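Local coordinates for protein N-hydroxyarylamine O-acetyltransferase (Bacillus cereus, PDB 4DMO) that is an active arylamine N-acetyltransferase with a non-canonical catalytic triad, probably transferring acetyl groups to arylamines or N-hydroxyarylamines, at residues 7-12 / 62-67; 28-33 / 76-81. All coordinates share one frame; numbering follows the deposited sequence.

Interaction 1: residues 7-12 / 62-67; sequences QKQFFA and ILVNNR
L63 provides most of what segment 62-67 buries here, reaching across to Q9 and F10 with its β-carbon and both methyl groups. Its CA and that of Q9 are the nearest such pair across the two segments, and at that point L63 CB meets Q9 CB at 3.9 Å. The two methyls divide the rest: CD1 comes up to the backbone of the facing helix, 3.8 Å from F10 N, whereas CD2 touches the F10 ring at CD1 over 4.0 Å, approaching it neither squarely over the face nor at the edge. F10 CG lies anti to the backbone N (chi1 -167°), and the two side chains pass each other at a slant, with F10 CD1 as the nearest ring atom. Beside these apolar contacts, one water donates to both main chains, to Q9 O at 2.7 Å and to L63 O at 2.9 Å. Both acceptors are helix carbonyls, so the water links the helices without using a side chain. The pairing joins helix 5-14 to the C-terminal end of helix 55-64, within the N-terminal helical domain of the arylamine N-acetyltransferase fold. V64, next along, is exposed and marks the outer border: its CG2 lies 3.6 Å from Q9 NE2, a van der Waals contact with the amide end of a glutamine chain bent at chi2 (-113°). That same NE2 makes a weak hydrogen bond to D5 OD1. After V64 the helix ends; N66 ND2 donates back to V64 O (3.3 Å, N-H...O angle 152°), from above the carbonyl plane but within the plane of its own amide. Further on, R67 forms a salt bridge with E41, and R13 of helix 5-14 donates to the carbonyls of I62 and R67.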
loop_
_atom_site.group_PDB
_atom_site.type_symbol
_atom_site.label_atom_id
_atom_site.label_comp_id
_atom_site.label_asym_id
_atom_site.label_seq_id
_atom_site.Cartn_x
_atom_site.Cartn_y
_atom_site.Cartn_z
ATOM N N GLN A 7 11.366 -1.700 14.241
ATOM C CA GLN A 7 11.725 -2.964 13.590
ATOM C C GLN A 7 11.125 -4.185 14.301
ATOM O O GLN A 7 10.602 -5.115 13.667
ATOM C CB GLN A 7 13.245 -3.106 13.546
ATOM C CG GLN A 7 13.936 -2.175 12.562
ATOM C CD GLN A 7 15.433 -2.459 12.439
ATOM O OE1 GLN A 7 16.242 -1.888 13.174
ATOM N NE2 GLN A 7 15.804 -3.344 11.508
ATOM N N LYS A 8 11.207 -4.192 15.626
ATOM C CA LYS A 8 10.723 -5.342 16.378
ATOM C C LYS A 8 9.199 -5.497 16.227
ATOM O O LYS A 8 8.704 -6.592 15.965
ATOM C CB LYS A 8 11.101 -5.199 17.856
ATOM C CG LYS A 8 10.800 -6.424 18.683
ATOM C CD LYS A 8 11.068 -6.202 20.176
ATOM C CE LYS A 8 10.625 -7.400 21.042
ATOM N NZ LYS A 8 10.691 -7.092 22.508
ATOM N N GLN A 9 8.473 -4.394 16.381
ATOM C CA GLN A 9 7.021 -4.397 16.228
ATOM C C GLN A 9 6.618 -4.761 14.811
ATOM O O GLN A 9 5.574 -5.378 14.592
ATOM C CB GLN A 9 6.458 -3.045 16.601
ATOM C CG GLN A 9 6.883 -2.580 17.975
ATOM C CD GLN A 9 5.732 -2.527 18.930
ATOM O OE1 GLN A 9 4.841 -3.392 18.907
ATOM N NE2 GLN A 9 5.728 -1.503 19.782
ATOM N N PHE A 10 7.453 -4.374 13.852
ATOM C CA PHE A 10 7.217 -4.670 12.455
ATOM C C PHE A 10 7.343 -6.165 12.174
ATOM O O PHE A 10 6.456 -6.748 11.579
ATOM C CB PHE A 10 8.174 -3.849 11.585
ATOM C CG PHE A 10 7.823 -3.844 10.124
ATOM C CD1 PHE A 10 7.044 -2.836 9.579
ATOM C CD2 PHE A 10 8.290 -4.837 9.288
ATOM C CE1 PHE A 10 6.728 -2.832 8.230
ATOM C CE2 PHE A 10 7.970 -4.837 7.940
ATOM C CZ PHE A 10 7.172 -3.836 7.420
ATOM N N PHE A 11 8.440 -6.794 12.585
ATOM C CA PHE A 11 8.562 -8.238 12.394
ATOM C C PHE A 11 7.372 -8.938 13.087
ATOM O O PHE A 11 6.759 -9.865 12.542
ATOM C CB PHE A 11 9.879 -8.772 12.971
ATOM C CG PHE A 11 11.122 -8.325 12.223
ATOM C CD1 PHE A 11 12.077 -7.546 12.852
ATOM C CD2 PHE A 11 11.341 -8.694 10.909
ATOM C CE1 PHE A 11 13.233 -7.144 12.179
ATOM C CE2 PHE A 11 12.482 -8.293 10.248
ATOM C CZ PHE A 11 13.423 -7.508 10.887
ATOM N N ALA A 12 7.039 -8.476 14.287
ATOM C CA ALA A 12 5.935 -9.055 15.043
ATOM C C ALA A 12 4.616 -8.951 14.263
ATOM O O ALA A 12 3.862 -9.927 14.140
ATOM C CB ALA A 12 5.812 -8.347 16.425
ATOM N N ILE A 62 -0.566 1.008 13.049
ATOM C CA ILE A 62 -0.395 -0.165 12.212
ATOM C C ILE A 62 0.203 -1.331 12.970
ATOM O O ILE A 62 -0.251 -2.460 12.830
ATOM C CB ILE A 62 0.566 0.115 10.978
ATOM C CG1 ILE A 62 0.114 1.316 10.161
ATOM C CG2 ILE A 62 0.645 -1.087 10.058
ATOM C CD1 ILE A 62 -1.074 1.054 9.318
ATOM N N LEU A 63 1.262 -1.075 13.731
ATOM C CA LEU A 63 2.015 -2.177 14.331
ATOM C C LEU A 63 1.462 -2.562 15.704
ATOM O O LEU A 63 1.282 -3.737 16.003
ATOM C CB LEU A 63 3.508 -1.841 14.420
ATOM C CG LEU A 63 4.140 -1.325 13.135
ATOM C CD1 LEU A 63 5.621 -1.061 13.331
ATOM C CD2 LEU A 63 3.931 -2.301 11.982
ATOM N N VAL A 64 1.159 -1.570 16.523
ATOM C CA VAL A 64 0.672 -1.835 17.868
ATOM C C VAL A 64 -0.818 -2.158 17.844
ATOM O O VAL A 64 -1.228 -3.198 18.347
ATOM C CB VAL A 64 0.943 -0.642 18.827
ATOM C CG1 VAL A 64 0.336 -0.910 20.211
ATOM C CG2 VAL A 64 2.448 -0.365 18.946
ATOM N N ASN A 65 -1.621 -1.283 17.245
ATOM C CA ASN A 65 -3.073 -1.470 17.252
ATOM C C ASN A 65 -3.614 -2.348 16.105
ATOM O O ASN A 65 -4.810 -2.480 15.925
ATOM C CB ASN A 65 -3.760 -0.106 17.255
ATOM C CG ASN A 65 -3.594 0.614 18.585
ATOM O OD1 ASN A 65 -3.359 -0.022 19.603
ATOM N ND2 ASN A 65 -3.729 1.933 18.582
ATOM N N ASN A 66 -2.707 -2.946 15.355
ATOM C CA ASN A 66 -3.011 -3.905 14.295
ATOM C C ASN A 66 -4.062 -3.434 13.278
ATOM O O ASN A 66 -4.911 -4.203 12.854
ATOM C CB ASN A 66 -3.382 -5.267 14.908
ATOM C CG ASN A 66 -2.146 -6.114 15.203
ATOM O OD1 ASN A 66 -1.928 -7.171 14.599
ATOM N ND2 ASN A 66 -1.291 -5.614 16.107
ATOM N N ARG A 67 -3.971 -2.165 12.883
ATOM C CA ARG A 67 -4.804 -1.622 11.822
ATOM C C ARG A 67 -4.043 -1.624 10.487
ATOM O O ARG A 67 -2.851 -1.990 10.425
ATOM C CB ARG A 67 -5.235 -0.204 12.168
ATOM C CG ARG A 67 -6.151 -0.105 13.404
ATOM C CD ARG A 67 -7.564 -0.518 13.051
ATOM N NE ARG A 67 -8.053 0.308 11.963
ATOM C CZ ARG A 67 -8.522 1.537 12.106
ATOM N NH1 ARG A 67 -8.653 2.085 13.322
ATOM N NH2 ARG A 67 -8.902 2.210 11.027
HETATM O O HOH W 1 3.456 -5.580 16.252
#

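Interaction 2: residues 28-33 / 76-81; sequences SNIMYA and PTMYYF
I30 reaches F81 and M78 through two different branches, and those contacts, with one from M31, make up the whole interface. It lies in the N-terminal helical bundle of the arylamine N-acetyltransferase fold, between helices 27-37 and 71-84. The local axes pass 12.6 Å apart at 142°, and even the closest CA pair, M31 and M78, is separated by 8.8 Å. At this spacing the backbones do not touch; side chains meet across the gap, those of M78 and F81 reaching with their far ends.

The δ-methyl of I30 faces the far end of the F81 ring, with CD1 3.9 Å from F81 CE2 and 4.2 Å from F81 CZ. The two side chains arrive from opposite directions, and the methyl sits obliquely to the ring. I30 CG2, the other branch, touches M78 CE at 4.1 Å. That terminal methyl also receives M31 CG, at 4.2 Å, so it is shared between neighbouring residues of one helix. M78 starts with CG opposite its backbone N (chi1 170°), then bends at chi2 (63°) and again at the next torsion, leaving CE at I30 CG2.

In the next shell, L14 and V22 pack on I30, P136 on M31 and V126 on M78, and all four residues of the interface are buried. The F81 ring is positioned from helix 5-14, whose F10 stacks on it and whose F11 meets it edge-to-face. Its carbonyl accepts from S85 OG. Facing away from the interface, Y80 OH hydrogen-bonds to E195 OE1.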
loop_
_atom_site.group_PDB
_atom_site.type_symbol
_atom_site.label_atom_id
_atom_site.label_comp_id
_atom_site.label_asym_id
_atom_site.label_seq_id
_atom_site.Cartn_x
_atom_site.Cartn_y
_atom_site.Cartn_z
ATOM N N SER A 28 11.387 -8.949 -0.821
ATOM C CA SER A 28 10.269 -9.616 -1.450
ATOM C C SER A 28 9.433 -10.400 -0.438
ATOM O O SER A 28 8.199 -10.436 -0.501
ATOM C CB SER A 28 10.767 -10.569 -2.519
ATOM O OG SER A 28 11.249 -11.767 -1.919
ATOM N N ASN A 29 10.084 -11.079 0.486
ATOM C CA ASN A 29 9.299 -11.921 1.360
ATOM C C ASN A 29 8.703 -11.102 2.477
ATOM O O ASN A 29 7.663 -11.429 2.988
ATOM C CB ASN A 29 10.101 -13.100 1.917
ATOM C CG ASN A 29 9.195 -14.153 2.566
ATOM O OD1 ASN A 29 8.412 -14.832 1.884
ATOM N ND2 ASN A 29 9.277 -14.270 3.894
ATOM N N ILE A 30 9.357 -10.015 2.844
ATOM C CA ILE A 30 8.779 -9.122 3.813
ATOM C C ILE A 30 7.533 -8.458 3.215
ATOM O O ILE A 30 6.526 -8.312 3.902
ATOM C CB ILE A 30 9.783 -8.053 4.222
ATOM C CG1 ILE A 30 10.925 -8.707 4.987
ATOM C CG2 ILE A 30 9.136 -6.995 5.099
ATOM C CD1 ILE A 30 12.050 -7.764 5.276
ATOM N N MET A 31 7.600 -8.093 1.927
ATOM C CA MET A 31 6.490 -7.440 1.251
ATOM C C MET A 31 5.320 -8.365 1.160
ATOM O O MET A 31 4.168 -7.946 1.327
ATOM C CB MET A 31 6.904 -6.972 -0.154
ATOM C CG MET A 31 7.847 -5.792 -0.111
ATOM S SD MET A 31 8.640 -5.398 -1.672
ATOM C CE MET A 31 7.282 -4.595 -2.537
ATOM N N TYR A 32 5.610 -9.624 0.878
ATOM C CA TYR A 32 4.584 -10.634 0.791
ATOM C C TYR A 32 3.902 -10.783 2.149
ATOM O O TYR A 32 2.665 -10.746 2.250
ATOM C CB TYR A 32 5.204 -11.964 0.333
ATOM C CG TYR A 32 4.193 -13.064 0.277
ATOM C CD1 TYR A 32 3.474 -13.328 -0.882
ATOM C CD2 TYR A 32 3.947 -13.841 1.392
ATOM C CE1 TYR A 32 2.532 -14.334 -0.915
ATOM C CE2 TYR A 32 3.020 -14.842 1.358
ATOM C CZ TYR A 32 2.304 -15.075 0.216
ATOM O OH TYR A 32 1.369 -16.072 0.245
ATOM N N ALA A 33 4.719 -10.896 3.198
ATOM C CA ALA A 33 4.205 -10.983 4.554
ATOM C C ALA A 33 3.376 -9.738 4.902
ATOM O O ALA A 33 2.320 -9.854 5.515
ATOM C CB ALA A 33 5.354 -11.172 5.563
ATOM N N PRO A 76 4.826 4.823 3.847
ATOM C CA PRO A 76 5.748 5.386 4.844
ATOM C C PRO A 76 6.067 4.403 5.969
ATOM O O PRO A 76 7.194 4.395 6.452
ATOM C CB PRO A 76 4.992 6.592 5.373
ATOM C CG PRO A 76 4.131 7.013 4.191
ATOM C CD PRO A 76 3.675 5.703 3.604
ATOM N N THR A 77 5.117 3.561 6.354
ATOM C CA THR A 77 5.415 2.523 7.338
ATOM C C THR A 77 6.596 1.672 6.887
ATOM O O THR A 77 7.481 1.381 7.673
ATOM C CB THR A 77 4.205 1.581 7.587
ATOM O OG1 THR A 77 3.124 2.331 8.113
ATOM C CG2 THR A 77 4.545 0.479 8.580
ATOM N N MET A 78 6.572 1.236 5.625
ATOM C CA MET A 78 7.606 0.359 5.088
ATOM C C MET A 78 8.902 1.164 4.956
ATOM O O MET A 78 9.975 0.740 5.366
ATOM C CB MET A 78 7.160 -0.225 3.747
ATOM C CG MET A 78 8.252 -0.962 2.965
ATOM S SD MET A 78 8.918 -2.432 3.788
ATOM C CE MET A 78 7.611 -3.600 3.496
ATOM N N TYR A 79 8.772 2.361 4.430
ATOM C CA TYR A 79 9.871 3.303 4.424
ATOM C C TYR A 79 10.629 3.338 5.773
ATOM O O TYR A 79 11.836 3.126 5.791
ATOM C CB TYR A 79 9.321 4.683 4.087
ATOM C CG TYR A 79 10.282 5.809 4.327
ATOM C CD1 TYR A 79 11.369 5.983 3.503
ATOM C CD2 TYR A 79 10.081 6.720 5.368
ATOM C CE1 TYR A 79 12.248 7.012 3.702
ATOM C CE2 TYR A 79 10.950 7.759 5.571
ATOM C CZ TYR A 79 12.037 7.897 4.726
ATOM O OH TYR A 79 12.927 8.910 4.900
ATOM N N TYR A 80 9.939 3.602 6.891
ATOM C CA TYR A 80 10.606 3.661 8.207
ATOM C C TYR A 80 11.270 2.352 8.583
ATOM O O TYR A 80 12.407 2.348 9.061
ATOM C CB TYR A 80 9.655 4.083 9.342
ATOM C CG TYR A 80 9.151 5.502 9.195
ATOM C CD1 TYR A 80 10.014 6.583 9.211
ATOM C CD2 TYR A 80 7.806 5.747 8.992
ATOM C CE1 TYR A 80 9.538 7.850 9.052
ATOM C CE2 TYR A 80 7.330 6.991 8.833
ATOM C CZ TYR A 80 8.189 8.051 8.858
ATOM O OH TYR A 80 7.689 9.317 8.698
ATOM N N PHE A 81 10.598 1.241 8.324
ATOM C CA PHE A 81 11.207 -0.044 8.584
ATOM C C PHE A 81 12.488 -0.198 7.781
ATOM O O PHE A 81 13.504 -0.675 8.311
ATOM C CB PHE A 81 10.293 -1.176 8.196
ATOM C CG PHE A 81 10.955 -2.507 8.258
ATOM C CD1 PHE A 81 11.173 -3.123 9.469
ATOM C CD2 PHE A 81 11.395 -3.128 7.111
ATOM C CE1 PHE A 81 11.800 -4.357 9.533
ATOM C CE2 PHE A 81 12.023 -4.358 7.169
ATOM C CZ PHE A 81 12.218 -4.970 8.384
#

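Interactions 1 and 2 have centres 11 Å apart and join into one continuous helical packing, buried at interaction 2 and partly open at interaction 1. The seam is aromatic: F10 CD2 lies 3.4 Å from F81 CD1, and F11 CZ 3.8 Å from F81 CZ. F10 CE2 also comes within 3.8 Å of I30 CG2. Helix 5-14 thus touches helix 55-64 in interaction 1 and, through F10 and F11, helices 27-37 and 71-84. I62 CG1 lies 3.8 Å from T77 OG1. As in other arylamine N-acetyltransferases, helix 71-84 begins at the cysteine that is probably the catalytic nucleophile. The sulfonate ligand's pocket, lined by Y97, W104, W182, T183 and L184, includes none of these residues.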